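PDB 5C2I: Alr1585 protein from Nostoc sp., which is a haem-containing dye-decolorizing (DyP-type) peroxidase that probably oxidises dyes and other organic substrates at the expense of hydrogen peroxide. Local coordinates for residues Asn33-His38 / Ala232-Ile237; Asp226-Lys231 / Gly359-Arg364; Gln207-Lys212 / Val216-Asn221. The protein carries 1 engineered substitution. All coordinates share one frame; numbering follows the deposited sequence.

Interaction 1 (Asn33-His38 / Ala232-Ile237); sequences NILKGH and APLDSI
I34 and I237, whose CA atoms lie 7.8 Å apart, mark the closest backbone approach between the loop 33-38 and the segment 232-237, whose middle, 234-236, is one turn of 3-10 helix. Four buried side chains fill the space between. CG1 of I237 is anti to the backbone N (chi1 -167°) and the chain continues extended, which carries CD1 to 3.6 Å from CG2 of I34. The two isoleucines pass each other at a slant. The other branch of I237, CG2, meets CD2 of L35 at 3.7 Å, and the same methyl of L35 touches CD2 of L234, also at 3.7 Å, with these two leucines crossing roughly at right angles. CD2 of L35 thus meets L234, first residue of the 3-10 turn, and I237, the residue just after it. That turn is braced from within, since P233 O accepts from both S236 N and S236 OG, the hydroxyl at 2.7 Å. On the partner loop, H38 N donates to N33 OD1 at 2.9 Å. F389 of strand 383-390 packs on both I34 and I237. A polar atom also borders the contact: I34 O lies 3.4 Å from I237 CD1 and takes a hydrogen bond from R365. The side-chain contacts are apolar, with the I34 carbonyl satisfied by R365, so association rests on burial and shape, joining the N-terminal and C-terminal DyP family regions without directional bonds between the segments.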
loop_
_atom_site.group_PDB
_atom_site.type_symbol
_atom_site.label_atom_id
_atom_site.label_comp_id
_atom_site.label_asym_id
_atom_site.label_seq_id
_atom_site.Cartn_x
_atom_site.Cartn_y
_atom_site.Cartn_z
ATOM N N ASN A 33 -29.318 -8.744 3.890
ATOM C CA ASN A 33 -28.452 -8.900 5.068
ATOM C C ASN A 33 -28.908 -9.985 6.030
ATOM O O ASN A 33 -28.244 -10.224 7.045
ATOM C CB ASN A 33 -28.294 -7.558 5.817
ATOM C CG ASN A 33 -27.081 -7.504 6.728
ATOM O OD1 ASN A 33 -26.015 -8.048 6.426
ATOM N ND2 ASN A 33 -27.235 -6.797 7.843
ATOM N N ILE A 34 -29.973 -10.692 5.691
ATOM C CA ILE A 34 -30.505 -11.717 6.562
ATOM C C ILE A 34 -30.019 -13.104 6.081
ATOM O O ILE A 34 -29.216 -13.717 6.748
ATOM C CB ILE A 34 -32.034 -11.626 6.646
ATOM C CG1 ILE A 34 -32.438 -10.267 7.289
ATOM C CG2 ILE A 34 -32.606 -12.755 7.494
ATOM C CD1 ILE A 34 -33.929 -9.901 7.116
ATOM N N LEU A 35 -30.463 -13.537 4.891
ATOM C CA LEU A 35 -30.009 -14.796 4.318
ATOM C C LEU A 35 -28.539 -14.791 3.914
ATOM O O LEU A 35 -27.895 -15.852 3.928
ATOM C CB LEU A 35 -30.867 -15.202 3.134
ATOM C CG LEU A 35 -32.348 -15.384 3.441
ATOM C CD1 LEU A 35 -33.088 -15.802 2.185
ATOM C CD2 LEU A 35 -32.591 -16.371 4.581
ATOM N N LYS A 36 -28.035 -13.612 3.538
ATOM C CA LYS A 36 -26.632 -13.433 3.204
ATOM C C LYS A 36 -26.239 -12.045 3.627
ATOM O O LYS A 36 -26.957 -11.072 3.382
ATOM C CB LYS A 36 -26.411 -13.619 1.680
ATOM C CG LYS A 36 -24.962 -13.422 1.206
ATOM C CD LYS A 36 -24.744 -14.099 -0.149
ATOM C CE LYS A 36 -23.424 -13.674 -0.799
ATOM N NZ LYS A 36 -22.300 -13.963 0.149
ATOM N N GLY A 37 -25.082 -11.929 4.253
ATOM C CA GLY A 37 -24.581 -10.632 4.734
ATOM C C GLY A 37 -24.365 -9.620 3.621
ATOM O O GLY A 37 -24.029 -9.985 2.497
ATOM N N HIS A 38 -24.602 -8.342 3.919
ATOM C CA HIS A 38 -24.460 -7.291 2.881
ATOM C C HIS A 38 -23.027 -7.189 2.335
ATOM O O HIS A 38 -22.846 -6.730 1.221
ATOM C CB HIS A 38 -24.999 -5.920 3.341
ATOM C CG HIS A 38 -24.296 -5.324 4.525
ATOM N ND1 HIS A 38 -22.975 -4.917 4.481
ATOM C CD2 HIS A 38 -24.751 -4.988 5.755
ATOM C CE1 HIS A 38 -22.642 -4.391 5.646
ATOM N NE2 HIS A 38 -23.702 -4.418 6.439
ATOM N N ALA A 232 -28.970 -24.557 6.770
ATOM C CA ALA A 232 -30.063 -24.441 7.744
ATOM C C ALA A 232 -31.377 -24.178 7.012
ATOM O O ALA A 232 -31.373 -23.595 5.915
ATOM C CB ALA A 232 -29.789 -23.318 8.717
ATOM N N PRO A 233 -32.511 -24.628 7.597
ATOM C CA PRO A 233 -33.802 -24.388 6.947
ATOM C C PRO A 233 -34.185 -22.937 7.092
ATOM O O PRO A 233 -33.792 -22.277 8.062
ATOM C CB PRO A 233 -34.752 -25.293 7.723
ATOM C CG PRO A 233 -34.144 -25.422 9.062
ATOM C CD PRO A 233 -32.649 -25.343 8.863
ATOM N N LEU A 234 -35.002 -22.449 6.181
ATOM C CA LEU A 234 -35.467 -21.078 6.244
ATOM C C LEU A 234 -36.200 -20.733 7.531
ATOM O O LEU A 234 -36.089 -19.616 7.982
ATOM C CB LEU A 234 -36.317 -20.697 5.027
ATOM C CG LEU A 234 -35.554 -20.554 3.700
ATOM C CD1 LEU A 234 -36.582 -20.288 2.605
ATOM C CD2 LEU A 234 -34.547 -19.440 3.748
ATOM N N ASP A 235 -36.898 -21.692 8.116
ATOM C CA ASP A 235 -37.621 -21.422 9.363
ATOM C C ASP A 235 -36.740 -21.260 10.599
ATOM O O ASP A 235 -37.253 -20.930 11.673
ATOM C CB ASP A 235 -38.765 -22.416 9.592
ATOM C CG ASP A 235 -38.316 -23.786 9.958
ATOM O OD1 ASP A 235 -37.129 -24.086 10.067
ATOM O OD2 ASP A 235 -39.199 -24.599 10.190
ATOM N N SER A 236 -35.422 -21.417 10.439
ATOM C CA SER A 236 -34.491 -21.103 11.496
ATOM C C SER A 236 -34.072 -19.620 11.484
ATOM O O SER A 236 -33.389 -19.155 12.399
ATOM C CB SER A 236 -33.251 -21.992 11.459
ATOM O OG SER A 236 -32.462 -21.569 10.354
ATOM N N ILE A 237 -34.527 -18.873 10.487
ATOM C CA ILE A 237 -34.199 -17.462 10.418
ATOM C C ILE A 237 -35.391 -16.556 10.018
ATOM O O ILE A 237 -35.449 -15.404 10.467
ATOM C CB ILE A 237 -32.975 -17.241 9.477
ATOM C CG1 ILE A 237 -32.382 -15.858 9.611
ATOM C CG2 ILE A 237 -33.311 -17.528 8.001
ATOM C CD1 ILE A 237 -31.047 -15.675 8.903
#

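Interaction 2 (Asp226-Lys231 / Gly359-Arg364); sequences DKWDPK and GHRITR. With HEM (protoporphyrin IX containing Fe), chain E; EDO (1,2-ethanediol), chain G.
R361 meets K231 end-on, where an Asx turn in the loop 226-231 faces the start of strand 363-369 in the C-terminal DyP family region. NH1 and NH2 of R361 both donate to K231 O, at 3.0 and 3.1 Å. The oxygen lies in the guanidinium plane, but both nitrogens approach from the same face of the carbonyl, NH1 well above its plane (57°). A bend at chi3 (-70°) turns the end of R361 toward this oxygen, and NE donates to R358 O, so three bonds fix the rotation of the group. W228 and R361 run antiparallel alongside each other. The ring of W228 stands nearly perpendicular to the guanidinium (85°), with CD of R361 at the ring edge, 4.1 Å from CZ2. In the Asx turn, D229 OD1 accepts from K231 N and from K231 NZ, which come from opposite faces of the carboxylate; the latter, at 2.7 Å, is a salt bridge. Three residues beyond R361, R364 belongs to the haem pocket and binds a propionate, with NH1 2.9 Å from HEM O2A. The same NH1 donates at 2.9 Å to a water that coordinates the haem iron, its oxygen 2.3 Å from the metal.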
loop_
_atom_site.group_PDB
_atom_site.type_symbol
_atom_site.label_atom_id
_atom_site.label_comp_id
_atom_site.label_asym_id
_atom_site.label_seq_id
_atom_site.Cartn_x
_atom_site.Cartn_y
_atom_site.Cartn_z
ATOM N N ASP A 226 -18.386 -33.183 4.697
ATOM C CA ASP A 226 -18.405 -34.557 5.219
ATOM C C ASP A 226 -18.312 -34.673 6.751
ATOM O O ASP A 226 -18.602 -35.742 7.280
ATOM C CB ASP A 226 -17.445 -35.484 4.482
ATOM C CG ASP A 226 -15.988 -35.176 4.663
ATOM O OD1 ASP A 226 -15.571 -34.436 5.534
ATOM O OD2 ASP A 226 -15.227 -35.781 3.865
ATOM N N LYS A 227 -17.938 -33.613 7.448
ATOM C CA LYS A 227 -17.949 -33.626 8.930
ATOM C C LYS A 227 -19.009 -32.734 9.590
ATOM O O LYS A 227 -19.358 -32.922 10.765
ATOM C CB LYS A 227 -16.564 -33.212 9.458
ATOM C CG LYS A 227 -15.451 -34.165 9.047
ATOM C CD LYS A 227 -15.613 -35.513 9.739
ATOM C CE LYS A 227 -14.725 -36.566 9.074
ATOM N NZ LYS A 227 -13.328 -36.291 9.452
ATOM N N TRP A 228 -19.496 -31.745 8.873
ATOM C CA TRP A 228 -20.457 -30.778 9.401
ATOM C C TRP A 228 -21.249 -30.201 8.245
ATOM O O TRP A 228 -20.654 -29.755 7.260
ATOM C CB TRP A 228 -19.758 -29.614 10.118
ATOM C CG TRP A 228 -20.638 -28.469 10.451
ATOM C CD1 TRP A 228 -20.683 -27.241 9.813
ATOM C CD2 TRP A 228 -21.655 -28.406 11.486
ATOM N NE1 TRP A 228 -21.596 -26.429 10.432
ATOM C CE2 TRP A 228 -22.211 -27.112 11.448
ATOM C CE3 TRP A 228 -22.087 -29.287 12.472
ATOM C CZ2 TRP A 228 -23.232 -26.694 12.335
ATOM C CZ3 TRP A 228 -23.094 -28.862 13.360
ATOM C CH2 TRP A 228 -23.656 -27.609 13.263
ATOM N N ASP A 229 -22.576 -30.223 8.370
ATOM C CA ASP A 229 -23.473 -29.586 7.400
ATOM C C ASP A 229 -23.879 -28.188 7.879
ATOM O O ASP A 229 -24.683 -28.061 8.792
ATOM C CB ASP A 229 -24.712 -30.470 7.214
ATOM C CG ASP A 229 -25.693 -29.925 6.183
ATOM O OD1 ASP A 229 -25.440 -28.838 5.597
ATOM O OD2 ASP A 229 -26.708 -30.621 5.952
ATOM N N PRO A 230 -23.361 -27.108 7.240
ATOM C CA PRO A 230 -23.696 -25.762 7.662
ATOM C C PRO A 230 -25.033 -25.200 7.136
ATOM O O PRO A 230 -25.464 -24.137 7.549
ATOM C CB PRO A 230 -22.577 -24.937 7.040
ATOM C CG PRO A 230 -22.358 -25.619 5.739
ATOM C CD PRO A 230 -22.442 -27.104 6.077
ATOM N N LYS A 231 -25.696 -25.914 6.251
ATOM C CA LYS A 231 -26.989 -25.486 5.781
ATOM C C LYS A 231 -27.998 -25.431 6.910
ATOM O O LYS A 231 -27.894 -26.150 7.901
ATOM C CB LYS A 231 -27.522 -26.447 4.706
ATOM C CG LYS A 231 -26.704 -26.383 3.426
ATOM C CD LYS A 231 -27.272 -27.205 2.273
ATOM C CE LYS A 231 -27.281 -28.700 2.256
ATOM N NZ LYS A 231 -26.215 -29.335 3.022
ATOM N N GLY A 359 -31.153 -26.384 15.889
ATOM C CA GLY A 359 -32.213 -25.394 15.823
ATOM C C GLY A 359 -31.917 -24.162 16.668
ATOM O O GLY A 359 -32.580 -23.126 16.502
ATOM N N HIS A 360 -30.894 -24.238 17.532
ATOM C CA HIS A 360 -30.478 -23.111 18.345
ATOM C C HIS A 360 -29.479 -22.181 17.680
ATOM O O HIS A 360 -29.113 -21.155 18.269
ATOM C CB HIS A 360 -29.899 -23.567 19.696
ATOM C CG HIS A 360 -30.804 -24.452 20.485
ATOM N ND1 HIS A 360 -32.042 -24.040 20.949
ATOM C CD2 HIS A 360 -30.688 -25.758 20.826
ATOM C CE1 HIS A 360 -32.620 -25.042 21.599
ATOM N NE2 HIS A 360 -31.822 -26.102 21.516
ATOM N N ARG A 361 -29.032 -22.496 16.471
ATOM C CA ARG A 361 -28.005 -21.701 15.801
ATOM C C ARG A 361 -28.476 -20.272 15.547
ATOM O O ARG A 361 -29.673 -20.021 15.382
ATOM C CB ARG A 361 -27.619 -22.345 14.450
ATOM C CG ARG A 361 -26.744 -23.598 14.531
ATOM C CD ARG A 361 -26.438 -24.192 13.152
ATOM N NE ARG A 361 -27.635 -24.792 12.556
ATOM C CZ ARG A 361 -27.704 -25.238 11.287
ATOM N NH1 ARG A 361 -26.656 -25.153 10.493
ATOM N NH2 ARG A 361 -28.834 -25.761 10.832
ATOM N N ILE A 362 -27.513 -19.373 15.414
ATOM C CA ILE A 362 -27.771 -17.991 15.068
ATOM C C ILE A 362 -26.971 -17.605 13.818
ATOM O O ILE A 362 -25.939 -18.184 13.521
ATOM C CB ILE A 362 -27.372 -17.041 16.209
ATOM C CG1 ILE A 362 -25.901 -17.214 16.596
ATOM C CG2 ILE A 362 -28.288 -17.261 17.425
ATOM C CD1 ILE A 362 -25.378 -16.091 17.498
ATOM N N THR A 363 -27.484 -16.621 13.082
ATOM C CA THR A 363 -26.825 -16.154 11.873
ATOM C C THR A 363 -26.232 -14.784 12.176
ATOM O O THR A 363 -26.957 -13.823 12.439
ATOM C CB THR A 363 -27.854 -16.085 10.738
ATOM O OG1 THR A 363 -28.387 -17.390 10.479
ATOM C CG2 THR A 363 -27.257 -15.510 9.447
ATOM N N ARG A 364 -24.913 -14.707 12.220
ATOM C CA ARG A 364 -24.218 -13.522 12.745
ATOM C C ARG A 364 -23.941 -12.498 11.608
ATOM O O ARG A 364 -23.528 -12.875 10.469
ATOM C CB ARG A 364 -22.938 -13.952 13.446
ATOM C CG ARG A 364 -23.228 -14.739 14.729
ATOM C CD ARG A 364 -21.955 -15.249 15.403
ATOM N NE ARG A 364 -21.379 -16.270 14.533
ATOM C CZ ARG A 364 -20.083 -16.437 14.301
ATOM N NH1 ARG A 364 -19.184 -15.681 14.894
ATOM N NH2 ARG A 364 -19.684 -17.372 13.472
HETATM C CHA HEM E . -17.787 -18.051 16.782
HETATM C CHB HEM E . -15.540 -14.292 18.802
HETATM C CHC HEM E . -19.672 -13.018 20.977
HETATM C CHD HEM E . -21.806 -16.924 19.140
HETATM C C1A HEM E . -16.805 -17.148 17.159
HETATM C C2A HEM E . -15.436 -17.213 16.765
HETATM C C3A HEM E . -14.812 -16.158 17.333
HETATM C C4A HEM E . -15.791 -15.435 18.050
HETATM C CMA HEM E . -13.367 -15.758 17.200
HETATM C CAA HEM E . -14.770 -18.263 15.866
HETATM C CBA HEM E . -14.785 -18.021 14.354
HETATM C CGA HEM E . -16.212 -17.965 13.883
HETATM O O1A HEM E . -16.871 -19.012 13.615
HETATM O O2A HEM E . -16.742 -16.859 13.767
HETATM C C1B HEM E . -16.508 -13.604 19.532
HETATM C C2B HEM E . -16.260 -12.379 20.245
HETATM C C3B HEM E . -17.399 -12.003 20.809
HETATM C C4B HEM E . -18.361 -13.059 20.488
HETATM C CMB HEM E . -14.954 -11.668 20.285
HETATM C CAB HEM E . -17.757 -10.798 21.598
HETATM C CBB HEM E . -17.100 -9.627 21.520
HETATM C C1C HEM E . -20.629 -14.012 20.711
HETATM C C2C HEM E . -21.881 -14.108 21.281
HETATM C C3C HEM E . -22.474 -15.235 20.773
HETATM C C4C HEM E . -21.567 -15.799 19.868
HETATM C CMC HEM E . -22.536 -13.148 22.232
HETATM C CAC HEM E . -23.776 -15.825 21.079
HETATM C CBC HEM E . -24.454 -15.769 22.199
HETATM C C1D HEM E . -20.868 -17.451 18.255
HETATM C C2D HEM E . -21.186 -18.608 17.426
HETATM C C3D HEM E . -20.066 -18.956 16.805
HETATM C C4D HEM E . -19.073 -17.948 17.237
HETATM C CMD HEM E . -22.518 -19.327 17.292
HETATM C CAD HEM E . -19.912 -20.070 15.810
HETATM C CBD HEM E . -19.621 -21.429 16.456
HETATM C CGD HEM E . -19.528 -22.477 15.395
HETATM O O1D HEM E . -18.496 -23.142 15.374
HETATM O O2D HEM E . -20.463 -22.692 14.550
HETATM N NA HEM E . -16.994 -16.098 18.008
HETATM N NB HEM E . -17.723 -13.986 19.774
HETATM N NC HEM E . -20.394 -15.098 19.920
HETATM N ND HEM E . -19.574 -17.130 18.176
HETATM FE FE HEM E . -18.672 -15.625 18.977
HETATM C C1 EDO G . -36.512 -22.050 15.721
HETATM O O1 EDO G . -35.824 -21.362 16.773
HETATM C C2 EDO G . -35.791 -23.269 15.144
HETATM O O2 EDO G . -34.453 -23.058 14.698
HETATM O O HOH W 1 -19.416 -14.151 17.321
#

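Interaction 3 (Gln207-Lys212 / Val216-Asn221)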
loop_
_atom_site.group_PDB
_atom_site.type_symbol
_atom_site.label_atom_id
_atom_site.label_comp_id
_atom_site.label_asym_id
_atom_site.label_seq_id
_atom_site.Cartn_x
_atom_site.Cartn_y
_atom_site.Cartn_z
ATOM N N GLN A 207 -21.154 -20.299 9.874
ATOM C CA GLN A 207 -22.493 -19.695 9.756
ATOM C C GLN A 207 -23.527 -20.688 9.228
ATOM O O GLN A 207 -23.208 -21.528 8.384
ATOM C CB GLN A 207 -22.463 -18.522 8.813
ATOM C CG GLN A 207 -21.554 -17.393 9.239
ATOM C CD GLN A 207 -22.272 -16.335 10.033
ATOM O OE1 GLN A 207 -23.176 -16.621 10.844
ATOM N NE2 GLN A 207 -21.906 -15.090 9.768
ATOM N N PRO A 208 -24.768 -20.580 9.692
ATOM C CA PRO A 208 -25.852 -21.176 8.907
ATOM C C PRO A 208 -25.879 -20.617 7.495
ATOM O O PRO A 208 -25.728 -19.396 7.324
ATOM C CB PRO A 208 -27.117 -20.745 9.660
ATOM C CG PRO A 208 -26.676 -20.258 10.975
ATOM C CD PRO A 208 -25.272 -19.777 10.820
ATOM N N LEU A 209 -26.068 -21.478 6.500
ATOM C CA LEU A 209 -26.051 -21.055 5.105
ATOM C C LEU A 209 -27.402 -21.302 4.473
ATOM O O LEU A 209 -28.046 -22.346 4.727
ATOM C CB LEU A 209 -24.970 -21.809 4.322
ATOM C CG LEU A 209 -23.554 -21.687 4.924
ATOM C CD1 LEU A 209 -22.568 -22.427 4.022
ATOM C CD2 LEU A 209 -23.147 -20.228 5.048
ATOM N N PHE A 210 -27.783 -20.384 3.583
ATOM C CA PHE A 210 -29.099 -20.395 2.932
ATOM C C PHE A 210 -29.054 -20.221 1.424
ATOM O O PHE A 210 -29.769 -20.894 0.716
ATOM C CB PHE A 210 -29.965 -19.260 3.515
ATOM C CG PHE A 210 -30.086 -19.315 5.003
ATOM C CD1 PHE A 210 -30.962 -20.199 5.606
ATOM C CD2 PHE A 210 -29.313 -18.511 5.803
ATOM C CE1 PHE A 210 -31.050 -20.270 6.990
ATOM C CE2 PHE A 210 -29.394 -18.589 7.183
ATOM C CZ PHE A 210 -30.289 -19.448 7.748
ATOM N N MET A 211 -28.190 -19.342 0.949
ATOM C CA MET A 211 -28.122 -19.010 -0.465
ATOM C C MET A 211 -27.099 -19.875 -1.197
ATOM O O MET A 211 -26.001 -20.151 -0.651
ATOM C CB MET A 211 -27.786 -17.514 -0.650
ATOM C CG MET A 211 -28.690 -16.536 0.069
ATOM S SD MET A 211 -30.420 -16.735 -0.391
ATOM C CE MET A 211 -30.378 -16.334 -2.104
ATOM N N LYS A 212 -27.457 -20.274 -2.402
ATOM C CA LYS A 212 -26.595 -21.120 -3.259
ATOM C C LYS A 212 -25.138 -20.638 -3.335
ATOM O O LYS A 212 -24.208 -21.460 -3.245
ATOM C CB LYS A 212 -27.157 -21.259 -4.669
ATOM C CG LYS A 212 -26.303 -22.175 -5.577
ATOM C CD LYS A 212 -26.952 -22.458 -6.920
ATOM C CE LYS A 212 -26.036 -23.319 -7.761
ATOM N NZ LYS A 212 -26.656 -23.666 -9.047
ATOM N N VAL A 216 -22.479 -23.409 -2.144
ATOM C CA VAL A 216 -21.539 -24.024 -3.085
ATOM C C VAL A 216 -20.079 -23.671 -2.755
ATOM O O VAL A 216 -19.208 -24.547 -2.770
ATOM C CB VAL A 216 -21.935 -23.650 -4.516
ATOM C CG1 VAL A 216 -20.873 -24.114 -5.489
ATOM C CG2 VAL A 216 -23.267 -24.316 -4.859
ATOM N N ARG A 217 -19.817 -22.409 -2.444
ATOM C CA ARG A 217 -18.478 -21.963 -2.060
ATOM C C ARG A 217 -18.003 -22.723 -0.840
ATOM O O ARG A 217 -16.881 -23.179 -0.795
ATOM C CB ARG A 217 -18.452 -20.468 -1.736
ATOM C CG ARG A 217 -17.056 -19.896 -1.429
ATOM C CD ARG A 217 -17.103 -18.489 -0.780
ATOM N NE ARG A 217 -17.736 -18.588 0.531
ATOM C CZ ARG A 217 -18.916 -18.063 0.878
ATOM N NH1 ARG A 217 -19.605 -17.311 0.044
ATOM N NH2 ARG A 217 -19.390 -18.280 2.085
ATOM N N GLU A 218 -18.848 -22.802 0.181
ATOM C CA GLU A 218 -18.458 -23.472 1.396
ATOM C C GLU A 218 -18.264 -24.958 1.198
ATOM O O GLU A 218 -17.312 -25.534 1.734
ATOM C CB GLU A 218 -19.417 -23.161 2.527
ATOM C CG GLU A 218 -19.382 -21.687 2.912
ATOM C CD GLU A 218 -18.127 -21.290 3.689
ATOM O OE1 GLU A 218 -17.591 -22.143 4.419
ATOM O OE2 GLU A 218 -17.701 -20.112 3.600
ATOM N N ARG A 219 -19.097 -25.583 0.381
ATOM C CA ARG A 219 -18.972 -27.007 0.107
ATOM C C ARG A 219 -17.625 -27.373 -0.540
ATOM O O ARG A 219 -17.005 -28.391 -0.137
ATOM C CB ARG A 219 -20.119 -27.504 -0.769
ATOM C CG ARG A 219 -20.228 -29.013 -0.929
ATOM C CD ARG A 219 -21.232 -29.379 -1.986
ATOM N NE ARG A 219 -22.593 -29.320 -1.554
ATOM C CZ ARG A 219 -23.574 -28.703 -2.222
ATOM N NH1 ARG A 219 -23.373 -28.106 -3.384
ATOM N NH2 ARG A 219 -24.788 -28.726 -1.716
ATOM N N VAL A 220 -17.230 -26.619 -1.571
ATOM C CA VAL A 220 -15.996 -26.935 -2.275
ATOM C C VAL A 220 -14.806 -26.726 -1.343
ATOM O O VAL A 220 -13.828 -27.438 -1.456
ATOM C CB VAL A 220 -15.839 -26.157 -3.595
ATOM C CG1 VAL A 220 -15.387 -24.758 -3.336
ATOM C CG2 VAL A 220 -14.832 -26.890 -4.492
ATOM N N ASN A 221 -14.914 -25.827 -0.379
ATOM C CA ASN A 221 -13.803 -25.560 0.573
ATOM C C ASN A 221 -13.850 -26.325 1.871
ATOM O O ASN A 221 -12.957 -26.216 2.676
ATOM C CB ASN A 221 -13.703 -24.052 0.833
ATOM C CG ASN A 221 -13.237 -23.307 -0.414
ATOM O OD1 ASN A 221 -12.165 -23.598 -0.938
ATOM N ND2 ASN A 221 -14.066 -22.444 -0.937
#
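K212 and V216 are joined by a backbone bond, V216 N to K212 O at 2.8 Å, with their CA atoms 5.8 Å apart. It is the i to i+4 bond of the first turn, K212 being the first residue of helix 212-221 after M211 at the N-cap; the loop proper meets the helix through L209, which faces E218 with 8.8 Å between CA atoms. The side chains of K212 and V216 point the same way, CG of K212 lying 3.8 Å from CG2 of V216. With CG anti to the backbone N (chi1 -178°) and the chain extended, CG and CE of K212 run alongside CG2 of V216. L209 instead crosses E218 at about a right angle, its CD1 pressed to the aliphatic part of the glutamate, 3.5 Å from CG. Beyond CG, E218 is bent at chi2, and OE2 uses its anti lone pair to accept from R217 NH2 at 2.9 Å, a salt bridge within the helix, in the guanidinium plane. R217 NH1 also pairs with D214. Near the other end of the helix, N221 OD1 accepts from V308 N of the second subunit. M211 at the N-cap, with L209 of the incoming loop packed back on E218 in the second turn, marks this as the N-terminal end of an alpha-helix.

From the N terminus, the chain leaves 33-38 in the N-terminal family region and meets it again at 232-237, so interaction 1 closes a loop of 193 intervening residues. Within that loop, interaction 3 is a local closure, the loop 207-212 meeting the helix it leads into. Interaction 2 opens at 226-231, still inside, and ends at 359-364, past the end of interaction 1; the two therefore cross. Adjacent residues K231 and A232 divide the same loop between them. L209 ties all three: its N probably bonds P230 O and its O probably bonds A232 N. Q207 NE2 probably donates to R364 O, joining the loop before helix 212-221 to strand 363-369, which carries R364 of the haem pocket.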